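Local structure of Sso-CP2 metallo-carboxypetidase (Sulfolobus solfataricus, 4MMO) at residues K170-I175 with K247-V252; G223-L226 with F230-D233; D309-P314 with A378-M383; S362-K365 with E370-V373. The protein probably hydrolyses peptides from the carboxyl end as a zinc-dependent metallo-carboxypeptidase of the M20 family. One frame throughout, in Å; residues are numbered along the deposited sequence.

In the fold
From the N terminus, contact 1 opens first, in the loop that leads into strand 174-176, and closes at 247-252, between helices 239-247 and 252-259, after contact 2 has already closed a short loop within its span, beyond helix 207-218. Contact 3 then closes a second long loop, bringing the end of strand 299-312 to residues 378-383, and contact 4 lies within this loop, where helix 354-367 returns as strand 372-374. No two loops cross. Contacts 1 and 4 meet in the parallel pair of strands 174-176 and 372-374, while Phe230 of contact 2 packs on Phe310 and Leu312 of contact 3. Contact 3 alone also reaches the second subunit.

Contact 1: residues K170-I175 with K247-V252; sequences KGRPQI and KYDIDV
Lys170, Arg172 and Asp249 form a salt-bridge network on the protein surface, in which two basic side chains from the approach to strand 174-176 converge on one acid in the turn between helices 239-247 and 252-259. Asp249 can be followed outward. Its CB lies 3.6 Å from Arg172 NH2, so even the methylene rests against the guanidinium. With CG anti to the backbone N (chi1 -164°), the carboxylate extends between the two basic groups, and CG is 3.8 Å from both Lys170 NZ and Arg172 NH2. Every bond across this contact ends on OD2. Lys170 NZ reaches it at 2.7 Å from the syn side, close to the carboxylate plane. Arg172 comes end-on from the anti side, giving OD2 two longer, bent bonds: 3.2 Å from NH2 and 3.3 Å from NH1. Both nitrogens grip one oxygen and the planes of the two groups stand 75° apart, unlike a coplanar, two-oxygen bridge. Neither acid nor arginine is confined to this network: Asp249 OD1 pairs with Lys269, and Arg172 NH2 also bridges to Asp168. Three positive groups thus surround Asp249 and would probably favour its ionised form. Lys170 is bent at chi2 and chi4 on its way to OD2, its CD 4.2 Å above one face of the Arg172 guanidinium, off toward the rim.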
loop_
_atom_site.group_PDB
_atom_site.type_symbol
_atom_site.label_atom_id
_atom_site.label_comp_id
_atom_site.label_asym_id
_atom_site.label_seq_id
_atom_site.Cartn_x
_atom_site.Cartn_y
_atom_site.Cartn_z
ATOM N N LYS A 170 -1.477 33.262 -13.425
ATOM C CA LYS A 170 -1.250 34.510 -14.150
ATOM C C LYS A 170 -0.956 35.668 -13.201
ATOM O O LYS A 170 -0.591 36.759 -13.638
ATOM C CB LYS A 170 -2.460 34.852 -15.023
ATOM C CG LYS A 170 -2.610 33.975 -16.259
ATOM C CD LYS A 170 -2.406 34.771 -17.537
ATOM C CE LYS A 170 -2.692 33.931 -18.773
ATOM N NZ LYS A 170 -4.133 33.942 -19.144
ATOM N N GLY A 171 -1.123 35.428 -11.902
ATOM C CA GLY A 171 -0.845 36.435 -10.895
ATOM C C GLY A 171 -2.054 37.280 -10.537
ATOM O O GLY A 171 -1.924 38.325 -9.898
ATOM N N ARG A 172 -3.233 36.829 -10.946
ATOM C CA ARG A 172 -4.473 37.525 -10.631
ATOM C C ARG A 172 -5.029 37.023 -9.306
ATOM O O ARG A 172 -4.966 35.827 -9.023
ATOM C CB ARG A 172 -5.498 37.290 -11.735
ATOM C CG ARG A 172 -5.081 37.850 -13.083
ATOM C CD ARG A 172 -5.866 37.223 -14.219
ATOM N NE ARG A 172 -5.615 35.789 -14.316
ATOM C CZ ARG A 172 -6.065 35.012 -15.294
ATOM N NH1 ARG A 172 -6.796 35.522 -16.276
ATOM N NH2 ARG A 172 -5.780 33.717 -15.289
ATOM N N PRO A 173 -5.582 37.931 -8.484
ATOM C CA PRO A 173 -6.188 37.469 -7.230
ATOM C C PRO A 173 -7.393 36.569 -7.492
ATOM O O PRO A 173 -8.051 36.720 -8.523
ATOM C CB PRO A 173 -6.618 38.768 -6.545
ATOM C CG PRO A 173 -6.771 39.758 -7.658
ATOM C CD PRO A 173 -5.735 39.386 -8.671
ATOM N N GLN A 174 -7.665 35.646 -6.571
ATOM C CA GLN A 174 -8.761 34.696 -6.729
ATOM C C GLN A 174 -9.851 34.889 -5.681
ATOM O O GLN A 174 -9.570 35.136 -4.508
ATOM C CB GLN A 174 -8.232 33.263 -6.677
ATOM C CG GLN A 174 -7.344 32.907 -7.856
ATOM C CD GLN A 174 -6.862 31.480 -7.809
ATOM O OE1 GLN A 174 -7.111 30.700 -8.726
ATOM N NE2 GLN A 174 -6.157 31.128 -6.738
ATOM N N ILE A 175 -11.096 34.783 -6.132
ATOM C CA ILE A 175 -12.265 34.889 -5.271
ATOM C C ILE A 175 -12.999 33.562 -5.364
ATOM O O ILE A 175 -13.381 33.133 -6.454
ATOM C CB ILE A 175 -13.219 36.017 -5.726
ATOM C CG1 ILE A 175 -12.462 37.334 -5.941
ATOM C CG2 ILE A 175 -14.353 36.201 -4.725
ATOM C CD1 ILE A 175 -11.841 37.913 -4.704
ATOM N N LYS A 247 -15.456 31.037 -17.720
ATOM C CA LYS A 247 -14.423 32.063 -17.625
ATOM C C LYS A 247 -13.166 31.564 -16.915
ATOM O O LYS A 247 -12.113 32.193 -17.003
ATOM C CB LYS A 247 -14.962 33.290 -16.886
ATOM C CG LYS A 247 -16.114 33.989 -17.587
ATOM C CD LYS A 247 -16.694 35.091 -16.714
ATOM C CE LYS A 247 -18.033 35.582 -17.237
ATOM N NZ LYS A 247 -19.084 35.540 -16.180
ATOM N N TYR A 248 -13.273 30.445 -16.204
ATOM C CA TYR A 248 -12.136 29.922 -15.451
ATOM C C TYR A 248 -10.975 29.656 -16.399
ATOM O O TYR A 248 -11.083 28.842 -17.315
ATOM C CB TYR A 248 -12.516 28.651 -14.687
ATOM C CG TYR A 248 -11.460 28.185 -13.706
ATOM C CD1 TYR A 248 -10.831 29.081 -12.853
ATOM C CD2 TYR A 248 -11.103 26.845 -13.625
ATOM C CE1 TYR A 248 -9.865 28.659 -11.956
ATOM C CE2 TYR A 248 -10.139 26.414 -12.729
ATOM C CZ TYR A 248 -9.526 27.325 -11.896
ATOM O OH TYR A 248 -8.569 26.903 -11.003
ATOM N N ASP A 249 -9.870 30.357 -16.170
ATOM C CA ASP A 249 -8.765 30.397 -17.120
ATOM C C ASP A 249 -7.687 29.377 -16.765
ATOM O O ASP A 249 -6.991 29.517 -15.759
ATOM C CB ASP A 249 -8.174 31.809 -17.163
ATOM C CG ASP A 249 -7.298 32.045 -18.379
ATOM O OD1 ASP A 249 -7.437 31.309 -19.378
ATOM O OD2 ASP A 249 -6.474 32.983 -18.337
ATOM N N ILE A 250 -7.562 28.356 -17.609
ATOM C CA ILE A 250 -6.630 27.259 -17.388
ATOM C C ILE A 250 -5.666 27.106 -18.557
ATOM O O ILE A 250 -6.089 26.915 -19.697
ATOM C CB ILE A 250 -7.388 25.920 -17.220
ATOM C CG1 ILE A 250 -8.268 25.962 -15.970
ATOM C CG2 ILE A 250 -6.410 24.742 -17.139
ATOM C CD1 ILE A 250 -9.214 24.784 -15.840
ATOM N N ASP A 251 -4.371 27.179 -18.266
ATOM C CA ASP A 251 -3.349 26.794 -19.231
ATOM C C ASP A 251 -3.169 25.284 -19.113
ATOM O O ASP A 251 -2.502 24.802 -18.198
ATOM C CB ASP A 251 -2.032 27.519 -18.945
ATOM C CG ASP A 251 -0.990 27.304 -20.033
ATOM O OD1 ASP A 251 -1.086 26.307 -20.778
ATOM O OD2 ASP A 251 -0.065 28.134 -20.139
ATOM N N VAL A 252 -3.774 24.548 -20.040
ATOM C CA VAL A 252 -3.803 23.090 -19.977
ATOM C C VAL A 252 -2.403 22.482 -19.962
ATOM O O VAL A 252 -2.140 21.549 -19.205
ATOM C CB VAL A 252 -4.601 22.498 -21.158
ATOM C CG1 VAL A 252 -4.555 20.971 -21.142
ATOM C CG2 VAL A 252 -6.038 22.982 -21.111
#

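Contact 2: residues G223-L226 with F230-D233; sequences GRVL and FYDD
Val225 and Arg224 meet Phe230 and Tyr231 within one loop, between helices 207-218 and 239-247, in the family's dimerisation region but away from the second subunit. The packed part is around Val225. Its CG1 sits over the face of the Phe230 ring, 3.8 Å from the centroid, in a CH-pi contact. With CG1 anti to the backbone N (chi1 180°), CG2 reaches both Phe230 CE2 and the Tyr231 hydroxyl, each at 3.7 Å. That hydroxyl accepts a nearly straight hydrogen bond from Val225 N (2.9 Å, 174°), which, with the two covered faces of the tyrosine, helps hold the ring in place. Pro280 and Cys282, from the loop before strand 283-290, pack on the aromatic residues and on Val225 respectively. Towards solvent the contact changes character. Arg224 bends at chi3 and lays its guanidinium flat on Tyr231, the planes 19° apart and CZ 4.0 Å from the ring centroid, a cation-pi stack. Phe230 CD2 lies against the opposite face, so the tyrosine is held between a charge and an aromatic ring. A leucine in place of Tyr231 would probably leave Val225 N without this acceptor and the guanidinium of Arg224 without a flat surface, free to swing into solvent. The loop therefore relies on two kinds of chemistry: apolar burial around a satisfied backbone amide inside, and a charge spread over an electron-rich ring outside.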
loop_
_atom_site.group_PDB
_atom_site.type_symbol
_atom_site.label_atom_id
_atom_site.label_comp_id
_atom_site.label_asym_id
_atom_site.label_seq_id
_atom_site.Cartn_x
_atom_site.Cartn_y
_atom_site.Cartn_z
ATOM N N GLY A 223 -14.439 6.406 -13.671
ATOM C CA GLY A 223 -14.400 7.065 -12.376
ATOM C C GLY A 223 -15.767 7.466 -11.843
ATOM O O GLY A 223 -15.875 7.961 -10.721
ATOM N N ARG A 224 -16.811 7.265 -12.641
ATOM C CA ARG A 224 -18.168 7.518 -12.174
ATOM C C ARG A 224 -18.475 6.594 -11.000
ATOM O O ARG A 224 -18.181 5.400 -11.049
ATOM C CB ARG A 224 -19.176 7.306 -13.303
ATOM C CG ARG A 224 -20.609 7.123 -12.832
ATOM C CD ARG A 224 -21.601 7.373 -13.954
ATOM N NE ARG A 224 -22.288 8.653 -13.789
ATOM C CZ ARG A 224 -23.455 8.816 -13.167
ATOM N NH1 ARG A 224 -24.096 7.777 -12.642
ATOM N NH2 ARG A 224 -23.987 10.027 -13.073
ATOM N N VAL A 225 -19.058 7.155 -9.944
ATOM C CA VAL A 225 -19.306 6.412 -8.709
ATOM C C VAL A 225 -20.547 5.539 -8.852
ATOM O O VAL A 225 -21.598 6.006 -9.277
ATOM C CB VAL A 225 -19.472 7.372 -7.513
ATOM C CG1 VAL A 225 -19.735 6.603 -6.227
ATOM C CG2 VAL A 225 -18.232 8.250 -7.370
ATOM N N LEU A 226 -20.412 4.267 -8.488
ATOM C CA LEU A 226 -21.476 3.288 -8.694
ATOM C C LEU A 226 -22.314 3.045 -7.436
ATOM O O LEU A 226 -23.247 2.242 -7.455
ATOM C CB LEU A 226 -20.878 1.960 -9.178
ATOM C CG LEU A 226 -20.105 1.988 -10.500
ATOM C CD1 LEU A 226 -19.597 0.600 -10.845
ATOM C CD2 LEU A 226 -20.963 2.532 -11.633
ATOM N N PHE A 230 -25.794 7.912 -4.983
ATOM C CA PHE A 230 -24.706 8.870 -4.791
ATOM C C PHE A 230 -24.966 10.221 -5.466
ATOM O O PHE A 230 -24.683 11.271 -4.890
ATOM C CB PHE A 230 -23.402 8.267 -5.310
ATOM C CG PHE A 230 -22.189 9.107 -5.041
ATOM C CD1 PHE A 230 -21.555 9.059 -3.812
ATOM C CD2 PHE A 230 -21.669 9.929 -6.026
ATOM C CE1 PHE A 230 -20.437 9.827 -3.567
ATOM C CE2 PHE A 230 -20.544 10.694 -5.787
ATOM C CZ PHE A 230 -19.929 10.644 -4.556
ATOM N N TYR A 231 -25.520 10.191 -6.675
ATOM C CA TYR A 231 -25.712 11.405 -7.467
ATOM C C TYR A 231 -27.090 12.044 -7.292
ATOM O O TYR A 231 -27.331 13.136 -7.800
ATOM C CB TYR A 231 -25.471 11.114 -8.955
ATOM C CG TYR A 231 -24.029 10.787 -9.280
ATOM C CD1 TYR A 231 -23.092 11.796 -9.460
ATOM C CD2 TYR A 231 -23.603 9.469 -9.398
ATOM C CE1 TYR A 231 -21.772 11.506 -9.752
ATOM C CE2 TYR A 231 -22.285 9.166 -9.690
ATOM C CZ TYR A 231 -21.373 10.186 -9.864
ATOM O OH TYR A 231 -20.061 9.888 -10.151
ATOM N N ASP A 232 -27.990 11.376 -6.571
ATOM C CA ASP A 232 -29.370 11.853 -6.441
ATOM C C ASP A 232 -29.460 13.256 -5.836
ATOM O O ASP A 232 -30.299 14.056 -6.239
ATOM C CB ASP A 232 -30.205 10.881 -5.600
ATOM C CG ASP A 232 -30.475 9.564 -6.315
ATOM O OD1 ASP A 232 -30.270 9.493 -7.543
ATOM O OD2 ASP A 232 -30.904 8.602 -5.643
ATOM N N ASP A 233 -28.594 13.547 -4.871
ATOM C CA ASP A 233 -28.616 14.834 -4.182
ATOM C C ASP A 233 -27.777 15.891 -4.902
ATOM O O ASP A 233 -27.734 17.045 -4.479
ATOM C CB ASP A 233 -28.101 14.672 -2.746
ATOM C CG ASP A 233 -29.146 14.095 -1.805
ATOM O OD1 ASP A 233 -30.023 13.335 -2.268
ATOM O OD2 ASP A 233 -29.090 14.405 -0.597
#

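Contact 3: residues D309-P314 with A378-M383; sequences DFRLVP and AGTQPM. With SO4 (sulfate ion), chain D.
An anion pocket between the end of strand 299-312 and the loop before helix 383-389, occupied here by a sulfate probably from the crystallisation liquor, joins Arg311 to Thr380, whose side chain is about 10 Å from the bound zinc ion. Arg311 NH1 does the bridging. It donates to sulfate O4 at 2.7 Å with an angle of 161°, while a second, weak bond runs to Thr380 OG1 at 3.0 Å; both acceptors lie at the guanidinium edge. Thr380 N also donates to O4, so one sulfate oxygen is gripped from both segments. OG1 has its stronger partner in Lys180 O. A bend at chi2 (-73°) carries the arginine across to the loop. On its other flank NE forms a salt bridge with Asp309 OD2, its hydrogen bond long and weak, and NH2 donates a hydrogen bond to Ser198 OG of the second subunit. A methionine at Arg311 would probably leave O4 without its charged donor and Asp309 without this partner. His197 of the second subunit completes the sulfate site. An anion held by arginine, a loop amide and a partner-chain histidine is consistent with the substrate-carboxylate pocket of dimeric M20 peptidases.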
loop_
_atom_site.group_PDB
_atom_site.type_symbol
_atom_site.label_atom_id
_atom_site.label_comp_id
_atom_site.label_asym_id
_atom_site.label_seq_id
_atom_site.Cartn_x
_atom_site.Cartn_y
_atom_site.Cartn_z
ATOM N N ASP A 309 -11.216 8.826 0.042
ATOM C CA ASP A 309 -11.769 10.152 0.259
ATOM C C ASP A 309 -12.791 10.435 -0.836
ATOM O O ASP A 309 -12.540 10.179 -2.015
ATOM C CB ASP A 309 -10.664 11.216 0.291
ATOM C CG ASP A 309 -10.083 11.506 -1.081
ATOM O OD1 ASP A 309 -9.333 10.657 -1.603
ATOM O OD2 ASP A 309 -10.366 12.592 -1.633
ATOM N N PHE A 310 -13.959 10.924 -0.426
ATOM C CA PHE A 310 -15.011 11.324 -1.350
ATOM C C PHE A 310 -15.109 12.843 -1.340
ATOM O O PHE A 310 -15.370 13.430 -0.293
ATOM C CB PHE A 310 -16.371 10.767 -0.916
ATOM C CG PHE A 310 -16.479 9.263 -0.957
ATOM C CD1 PHE A 310 -16.018 8.489 0.095
ATOM C CD2 PHE A 310 -17.081 8.630 -2.032
ATOM C CE1 PHE A 310 -16.136 7.109 0.063
ATOM C CE2 PHE A 310 -17.201 7.255 -2.067
ATOM C CZ PHE A 310 -16.729 6.493 -1.017
ATOM N N ARG A 311 -14.898 13.479 -2.488
ATOM C CA ARG A 311 -15.132 14.916 -2.606
ATOM C C ARG A 311 -16.572 15.116 -3.042
ATOM O O ARG A 311 -17.032 14.476 -3.987
ATOM C CB ARG A 311 -14.187 15.550 -3.622
ATOM C CG ARG A 311 -12.723 15.347 -3.315
ATOM C CD ARG A 311 -12.265 16.193 -2.146
ATOM N NE ARG A 311 -10.872 15.907 -1.818
ATOM C CZ ARG A 311 -10.080 16.710 -1.120
ATOM N NH1 ARG A 311 -10.529 17.873 -0.666
ATOM N NH2 ARG A 311 -8.827 16.352 -0.880
ATOM N N LEU A 312 -17.277 16.006 -2.354
ATOM C CA LEU A 312 -18.712 16.167 -2.546
ATOM C C LEU A 312 -19.076 17.545 -3.083
ATOM O O LEU A 312 -18.330 18.510 -2.917
ATOM C CB LEU A 312 -19.428 15.926 -1.219
ATOM C CG LEU A 312 -19.106 14.582 -0.560
ATOM C CD1 LEU A 312 -19.699 14.510 0.838
ATOM C CD2 LEU A 312 -19.616 13.437 -1.425
ATOM N N VAL A 313 -20.236 17.622 -3.728
ATOM C CA VAL A 313 -20.748 18.872 -4.272
ATOM C C VAL A 313 -22.195 19.037 -3.820
ATOM O O VAL A 313 -22.827 18.059 -3.425
ATOM C CB VAL A 313 -20.670 18.892 -5.813
ATOM C CG1 VAL A 313 -19.229 18.724 -6.271
ATOM C CG2 VAL A 313 -21.546 17.801 -6.419
ATOM N N PRO A 314 -22.722 20.271 -3.871
ATOM C CA PRO A 314 -24.093 20.506 -3.405
ATOM C C PRO A 314 -25.093 19.630 -4.158
ATOM O O PRO A 314 -24.905 19.498 -5.363
ATOM C CB PRO A 314 -24.327 21.983 -3.737
ATOM C CG PRO A 314 -22.967 22.584 -3.789
ATOM C CD PRO A 314 -22.082 21.510 -4.347
ATOM N N ALA A 378 -11.605 23.215 -5.699
ATOM C CA ALA A 378 -11.570 21.777 -5.926
ATOM C C ALA A 378 -11.374 21.068 -4.593
ATOM O O ALA A 378 -11.746 19.906 -4.431
ATOM C CB ALA A 378 -10.448 21.425 -6.886
ATOM N N GLY A 379 -10.793 21.788 -3.638
ATOM C CA GLY A 379 -10.494 21.242 -2.327
ATOM C C GLY A 379 -11.558 21.551 -1.294
ATOM O O GLY A 379 -12.664 21.991 -1.630
ATOM N N THR A 380 -11.208 21.329 -0.030
ATOM C CA THR A 380 -12.165 21.379 1.069
ATOM C C THR A 380 -11.696 22.316 2.173
ATOM O O THR A 380 -10.500 22.521 2.367
ATOM C CB THR A 380 -12.393 19.970 1.657
ATOM O OG1 THR A 380 -12.958 19.121 0.651
ATOM C CG2 THR A 380 -13.336 20.007 2.867
ATOM N N GLN A 381 -12.662 22.873 2.894
ATOM C CA GLN A 381 -12.414 23.828 3.960
ATOM C C GLN A 381 -13.696 23.835 4.797
ATOM O O GLN A 381 -14.761 23.505 4.279
ATOM C CB GLN A 381 -12.121 25.203 3.343
ATOM C CG GLN A 381 -11.544 26.241 4.287
ATOM C CD GLN A 381 -11.174 27.566 3.615
ATOM O OE1 GLN A 381 -10.792 28.515 4.300
ATOM N NE2 GLN A 381 -11.281 27.636 2.284
ATOM N N PRO A 382 -13.610 24.177 6.097
ATOM C CA PRO A 382 -14.832 24.075 6.912
ATOM C C PRO A 382 -15.834 25.226 6.719
ATOM O O PRO A 382 -16.519 25.631 7.662
ATOM C CB PRO A 382 -14.287 24.035 8.347
ATOM C CG PRO A 382 -12.991 24.756 8.273
ATOM C CD PRO A 382 -12.416 24.417 6.930
ATOM N N MET A 383 -15.933 25.728 5.492
ATOM C CA MET A 383 -16.894 26.768 5.145
ATOM C C MET A 383 -18.312 26.323 5.483
ATOM O O MET A 383 -19.145 27.131 5.902
ATOM C CB MET A 383 -16.789 27.075 3.653
ATOM C CG MET A 383 -17.510 28.326 3.196
ATOM S SD MET A 383 -16.970 28.781 1.533
ATOM C CE MET A 383 -18.084 30.129 1.156
HETATM S S SO4 D . -7.946 20.256 1.116
HETATM O O1 SO4 D . -7.137 19.062 1.332
HETATM O O2 SO4 D . -8.015 21.050 2.354
HETATM O O3 SO4 D . -7.333 20.939 -0.032
HETATM O O4 SO4 D . -9.309 19.889 0.750
#

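Contact 4: residues S362-K365 with E370-V373; sequences SAKK and EPQV
Packing of a helix end on the loop that leads into strand 372-374 joins Ala363 and Lys364, of helix 354-367, to Glu370 and Pro371. The apolar part is small and buried. Ala363 CB meets the corner of the proline ring, 3.8 Å from Pro371 CG, and the same CG approaches Lys364 N at 4.0 Å. Lys364 CB lies 4.2 Å from Pro371 CD, so the ring rests on two successive helix residues. Ile175 of the adjoining parallel strand packs on Pro371 from outside the two segments, and His426 of helix 417-433 packs on Ala363. On the exposed side, Lys364 runs outward with CG anti to its backbone N (chi1 -163°) and bends only at its last torsion, toward the Glu370 carboxylate; the model places the two groups too close, so the details of this salt bridge are doubtful. The turn is also tied within itself: Gln372 NE2 donates to Glu370 O at 3.0 Å, from above the carbonyl plane. The buried join is apolar, ring against methyl, with no hydrogen bond across the segments; the charges pair on the exposed side, where solvent probably weakens their attraction.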
loop_
_atom_site.group_PDB
_atom_site.type_symbol
_atom_site.label_atom_id
_atom_site.label_comp_id
_atom_site.label_asym_id
_atom_site.label_seq_id
_atom_site.Cartn_x
_atom_site.Cartn_y
_atom_site.Cartn_z
ATOM N N SER A 362 -12.085 45.561 -4.184
ATOM C CA SER A 362 -10.823 45.824 -3.495
ATOM C C SER A 362 -9.659 45.118 -4.183
ATOM O O SER A 362 -8.573 45.686 -4.322
ATOM C CB SER A 362 -10.901 45.391 -2.027
ATOM O OG SER A 362 -11.273 44.030 -1.911
ATOM N N ALA A 363 -9.883 43.882 -4.616
ATOM C CA ALA A 363 -8.826 43.111 -5.270
ATOM C C ALA A 363 -8.408 43.814 -6.554
ATOM O O ALA A 363 -7.229 43.905 -6.886
ATOM C CB ALA A 363 -9.313 41.703 -5.571
ATOM N N LYS A 364 -9.407 44.320 -7.261
ATOM C CA LYS A 364 -9.213 45.002 -8.528
ATOM C C LYS A 364 -8.381 46.270 -8.345
ATOM O O LYS A 364 -7.449 46.534 -9.105
ATOM C CB LYS A 364 -10.584 45.333 -9.100
ATOM C CG LYS A 364 -10.606 45.682 -10.559
ATOM C CD LYS A 364 -12.046 45.779 -11.031
ATOM C CE LYS A 364 -12.134 46.121 -12.501
ATOM N NZ LYS A 364 -11.515 45.062 -13.340
ATOM N N LYS A 365 -8.703 47.038 -7.312
ATOM C CA LYS A 365 -7.966 48.256 -7.000
ATOM C C LYS A 365 -6.509 47.988 -6.606
ATOM O O LYS A 365 -5.597 48.682 -7.059
ATOM C CB LYS A 365 -8.679 49.008 -5.874
ATOM C CG LYS A 365 -8.070 50.357 -5.542
ATOM C CD LYS A 365 -8.882 51.079 -4.479
ATOM C CE LYS A 365 -8.396 52.504 -4.271
ATOM N NZ LYS A 365 -6.944 52.559 -3.942
ATOM N N GLU A 370 -7.990 41.813 -13.344
ATOM C CA GLU A 370 -9.339 41.295 -13.159
ATOM C C GLU A 370 -9.325 40.089 -12.218
ATOM O O GLU A 370 -8.699 39.077 -12.526
ATOM C CB GLU A 370 -9.936 40.891 -14.509
ATOM C CG GLU A 370 -11.452 40.747 -14.497
ATOM C CD GLU A 370 -12.164 42.068 -14.265
ATOM O OE1 GLU A 370 -11.646 43.116 -14.710
ATOM O OE2 GLU A 370 -13.239 42.061 -13.630
ATOM N N PRO A 371 -10.009 40.190 -11.064
ATOM C CA PRO A 371 -10.069 39.036 -10.156
ATOM C C PRO A 371 -10.761 37.831 -10.782
ATOM O O PRO A 371 -11.786 37.987 -11.442
ATOM C CB PRO A 371 -10.901 39.555 -8.978
ATOM C CG PRO A 371 -10.769 41.033 -9.032
ATOM C CD PRO A 371 -10.674 41.372 -10.484
ATOM N N GLN A 372 -10.203 36.644 -10.569
ATOM C CA GLN A 372 -10.792 35.418 -11.086
ATOM C C GLN A 372 -11.725 34.807 -10.044
ATOM O O GLN A 372 -11.311 34.490 -8.932
ATOM C CB GLN A 372 -9.693 34.434 -11.480
ATOM C CG GLN A 372 -8.745 34.984 -12.537
ATOM C CD GLN A 372 -9.467 35.379 -13.812
ATOM O OE1 GLN A 372 -10.035 34.530 -14.503
ATOM N NE2 GLN A 372 -9.469 36.675 -14.121
ATOM N N VAL A 373 -12.988 34.656 -10.426
ATOM C CA VAL A 373 -14.049 34.245 -9.516
ATOM C C VAL A 373 -14.510 32.842 -9.883
ATOM O O VAL A 373 -14.961 32.613 -11.007
ATOM C CB VAL A 373 -15.260 35.206 -9.616
ATOM C CG1 VAL A 373 -16.309 34.886 -8.555
ATOM C CG2 VAL A 373 -14.809 36.652 -9.487
#